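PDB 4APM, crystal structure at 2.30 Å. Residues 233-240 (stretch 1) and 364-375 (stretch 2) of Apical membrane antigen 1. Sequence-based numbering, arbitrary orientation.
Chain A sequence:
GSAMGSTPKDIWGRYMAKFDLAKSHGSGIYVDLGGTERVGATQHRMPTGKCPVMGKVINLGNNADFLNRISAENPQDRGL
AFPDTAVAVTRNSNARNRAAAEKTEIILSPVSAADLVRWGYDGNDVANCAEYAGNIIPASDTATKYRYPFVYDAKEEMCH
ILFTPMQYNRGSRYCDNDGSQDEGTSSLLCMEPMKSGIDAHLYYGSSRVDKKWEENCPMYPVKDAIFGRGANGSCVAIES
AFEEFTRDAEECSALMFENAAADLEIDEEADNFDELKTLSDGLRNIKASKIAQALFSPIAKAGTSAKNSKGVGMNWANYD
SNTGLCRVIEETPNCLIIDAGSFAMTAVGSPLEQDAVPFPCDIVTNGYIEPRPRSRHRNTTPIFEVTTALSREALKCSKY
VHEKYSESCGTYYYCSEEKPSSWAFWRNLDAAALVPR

Stretch 1, residues 233-240: GSCVAIES
Stretch 2, residues 364-375: VTNGYIEPRPRS

The two stretches run side by side in roughly the same direction and pair as parallel strands through the bridges Cys-235 with Gly-367 and Val-236 with Tyr-368; their end-to-end directions (CA 234 to 239 against CA 365 to 374) are 37° apart, and they bury 593 Å² in total. Register is fixed by CA-CA distances of 5.0 Å for Ser-234 with Asn-366, 4.5 Å for Cys-235 with Gly-367 and 4.8 Å for Val-236 with Tyr-368. Extended torsions carry both chains: phi/psi are -98/119 at Cys-235, -107/127 at Val-236, -120/143 at Gly-367 and -95/122 at Tyr-368.

Three backbone hydrogen bonds define the ladder. Cys-235 uses both its polar groups: its N donates to Asn-366 O (2.7 Å, 166° at the hydrogen), and its O accepts from Tyr-368 N (2.7 Å, 154°). The residue thus straddles Gly-367, as one partner of a parallel bridge does, and Cys-235 O also receives a CA-H...O contact from Gly-367 CA at 3.1 Å. Tyr-368 O then accepts from Ala-237 N at a longer 3.1 Å and 149°.

Before the ladder, a water continues the link, donating to Gly-233 O (2.6 Å) and accepting from Asn-366 N (3.0 Å). Gly-233, at phi/psi 84/7, has a positive phi that favours glycine. Asn-366 (chi1 t, chi2 72°) donates from ND2 to Ser-234 OG at 2.9 Å and a nearly linear 172°; its OD1 is satisfied elsewhere in the structure. Ser-234 takes rotamer m, its CB lying 3.7 Å from Tyr-368 CE1 at the ring edge.

Val-236 (t) and Tyr-368 (m, chi2 71°) share one sheet face, bringing Val-236 CG2 4.1 Å from Tyr-368 CD1 in an apolar contact. Val-236 CG1 also meets the aliphatic part of Arg-372, 3.9 Å from its CG; Arg-372 NH1 is hydrogen-bonded elsewhere. Cys-235 (t) points to the other face and is covalently bonded elsewhere in the structure.

Beyond Tyr-368 the second stretch leaves the extended path, Ile-369 adopting -69/-34, and Ala-237 CA now lies 4.7 Å from Pro-371 CA, its closest CA partner. Here Ala-237 (-50/134) directs its CB toward the other stretch, 3.1 Å from Ile-369 O and 4.0 Å from Pro-371 CD. Ala-237 O receives a CA-H...O contact from Pro-371 CA (3.4 Å, 152°); Pro-371 has no amide hydrogen, so it cannot give this oxygen a backbone N-H hydrogen bond. Glu-239 (p, t, chi3 -1°) packs its CB 4.0 Å from Pro-371 CB, while its OE1 comes within 3.1 Å of Pro-373 CB, a close approach to carbon rather than a hydrogen bond.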

# COMPACT_ATOMS: atom_id res chain seq x y z
N GLY A 233 5.62 -26.84 4.91
CA GLY A 233 5.66 -26.62 6.37
C GLY A 233 6.58 -25.49 6.81
O GLY A 233 6.80 -25.29 8.00
N SER A 234 7.11 -24.75 5.84
CA SER A 234 7.90 -23.57 6.14
C SER A 234 7.34 -22.36 5.39
O SER A 234 6.53 -22.50 4.47
CB SER A 234 9.35 -23.81 5.74
OG SER A 234 9.98 -24.71 6.63
N CYS A 235 7.80 -21.18 5.76
CA CYS A 235 7.51 -19.98 4.99
C CYS A 235 8.70 -19.68 4.09
O CYS A 235 9.84 -19.51 4.58
CB CYS A 235 7.19 -18.80 5.92
SG CYS A 235 6.73 -17.28 5.05
N VAL A 236 8.47 -19.69 2.78
CA VAL A 236 9.55 -19.45 1.81
C VAL A 236 9.45 -18.05 1.16
O VAL A 236 8.40 -17.67 0.64
CB VAL A 236 9.58 -20.54 0.69
CG1 VAL A 236 10.73 -20.31 -0.28
CG2 VAL A 236 9.68 -21.94 1.30
N ALA A 237 10.54 -17.28 1.21
CA ALA A 237 10.62 -15.97 0.58
C ALA A 237 10.15 -16.02 -0.86
O ALA A 237 10.54 -16.93 -1.63
CB ALA A 237 12.05 -15.44 0.66
N ILE A 238 9.32 -15.05 -1.24
CA ILE A 238 8.79 -14.96 -2.60
C ILE A 238 9.83 -14.34 -3.54
O ILE A 238 10.44 -13.31 -3.21
CB ILE A 238 7.48 -14.12 -2.64
CG1 ILE A 238 6.33 -14.94 -2.10
CG2 ILE A 238 7.14 -13.67 -4.05
CD1 ILE A 238 5.17 -14.08 -1.63
N GLU A 239 9.99 -14.93 -4.73
CA GLU A 239 10.97 -14.46 -5.71
C GLU A 239 10.60 -13.08 -6.26
O GLU A 239 9.42 -12.73 -6.36
CB GLU A 239 11.10 -15.45 -6.87
CG GLU A 239 9.79 -15.64 -7.62
CD GLU A 239 9.96 -16.38 -8.93
OE1 GLU A 239 11.12 -16.74 -9.29
OE2 GLU A 239 8.94 -16.57 -9.62
N SER A 240 11.61 -12.30 -6.60
CA SER A 240 11.40 -10.95 -7.07
C SER A 240 10.78 -11.00 -8.45
O SER A 240 11.15 -11.85 -9.27
CB SER A 240 12.72 -10.22 -7.13
OG SER A 240 13.45 -10.46 -5.95
N VAL A 364 4.53 -18.17 14.91
CA VAL A 364 5.86 -18.80 14.88
C VAL A 364 5.90 -19.90 13.82
O VAL A 364 5.06 -20.79 13.80
CB VAL A 364 6.28 -19.34 16.28
CG1 VAL A 364 7.71 -19.87 16.24
CG2 VAL A 364 6.17 -18.25 17.34
N THR A 365 6.86 -19.78 12.90
CA THR A 365 7.05 -20.75 11.81
C THR A 365 8.53 -20.70 11.38
O THR A 365 9.22 -19.74 11.67
CB THR A 365 6.18 -20.42 10.56
OG1 THR A 365 6.43 -19.08 10.13
CG2 THR A 365 4.69 -20.59 10.87
N ASN A 366 9.00 -21.74 10.71
CA ASN A 366 10.33 -21.71 10.11
C ASN A 366 10.34 -21.00 8.72
O ASN A 366 9.51 -21.31 7.85
CB ASN A 366 10.88 -23.14 10.00
CG ASN A 366 12.24 -23.19 9.31
OD1 ASN A 366 13.25 -22.77 9.88
ND2 ASN A 366 12.26 -23.63 8.05
N GLY A 367 11.27 -20.07 8.51
CA GLY A 367 11.33 -19.33 7.25
C GLY A 367 12.62 -19.48 6.47
O GLY A 367 13.70 -19.57 7.07
N TYR A 368 12.52 -19.52 5.14
CA TYR A 368 13.69 -19.31 4.28
C TYR A 368 13.78 -17.87 3.84
O TYR A 368 12.83 -17.35 3.26
CB TYR A 368 13.64 -20.23 3.06
CG TYR A 368 13.75 -21.68 3.44
CD1 TYR A 368 12.69 -22.32 4.09
CD2 TYR A 368 14.94 -22.38 3.26
CE1 TYR A 368 12.80 -23.64 4.50
CE2 TYR A 368 15.05 -23.71 3.64
CZ TYR A 368 13.97 -24.33 4.26
OH TYR A 368 14.08 -25.64 4.67
N ILE A 369 14.90 -17.21 4.15
CA ILE A 369 15.09 -15.81 3.75
C ILE A 369 15.27 -15.60 2.23
O ILE A 369 14.85 -14.57 1.69
CB ILE A 369 16.25 -15.12 4.51
CG1 ILE A 369 17.59 -15.79 4.21
CG2 ILE A 369 15.97 -15.05 6.01
CD1 ILE A 369 18.78 -14.97 4.65
N GLU A 370 15.91 -16.56 1.55
CA GLU A 370 16.18 -16.44 0.12
C GLU A 370 15.10 -17.14 -0.68
O GLU A 370 14.69 -18.26 -0.35
CB GLU A 370 17.54 -17.06 -0.25
CG GLU A 370 18.75 -16.16 -0.06
CD GLU A 370 18.80 -15.02 -1.06
OE1 GLU A 370 18.77 -15.29 -2.29
OE2 GLU A 370 18.88 -13.85 -0.62
N PRO A 371 14.64 -16.51 -1.77
CA PRO A 371 13.76 -17.13 -2.75
C PRO A 371 14.32 -18.42 -3.33
O PRO A 371 15.48 -18.75 -3.13
CB PRO A 371 13.69 -16.07 -3.85
CG PRO A 371 13.91 -14.78 -3.15
CD PRO A 371 14.92 -15.09 -2.08
N ARG A 372 13.51 -19.13 -4.10
CA ARG A 372 14.04 -20.17 -4.97
C ARG A 372 13.49 -20.00 -6.40
O ARG A 372 12.57 -20.72 -6.81
CB ARG A 372 13.71 -21.55 -4.41
CG ARG A 372 13.38 -21.56 -2.92
CD ARG A 372 14.06 -22.73 -2.23
NE ARG A 372 13.17 -23.40 -1.30
CZ ARG A 372 13.52 -24.44 -0.54
NH1 ARG A 372 14.76 -24.91 -0.61
NH2 ARG A 372 12.64 -25.00 0.28
N PRO A 373 14.04 -19.03 -7.16
CA PRO A 373 13.53 -18.82 -8.52
C PRO A 373 14.02 -19.92 -9.47
O PRO A 373 15.01 -20.60 -9.18
CB PRO A 373 14.12 -17.46 -8.91
CG PRO A 373 15.27 -17.21 -7.97
CD PRO A 373 15.28 -18.28 -6.91
N ARG A 374 13.29 -20.11 -10.57
CA ARG A 374 13.81 -20.86 -11.71
C ARG A 374 15.26 -20.44 -12.00
O ARG A 374 15.57 -19.25 -12.07
CB ARG A 374 12.93 -20.60 -12.95
CG ARG A 374 11.50 -21.10 -12.82
CD ARG A 374 10.50 -20.13 -13.44
NE ARG A 374 9.14 -20.67 -13.40
CZ ARG A 374 8.68 -21.60 -14.25
NH1 ARG A 374 9.46 -22.06 -15.21
NH2 ARG A 374 7.44 -22.05 -14.13
N SER A 375 16.16 -21.42 -12.12
CA SER A 375 17.57 -21.13 -12.44
C SER A 375 18.38 -22.29 -13.02
O SER A 375 18.21 -23.44 -12.63
CB SER A 375 18.30 -20.58 -11.22
OG SER A 375 19.42 -19.81 -11.61
O HOH W 1 7.23 -24.15 10.25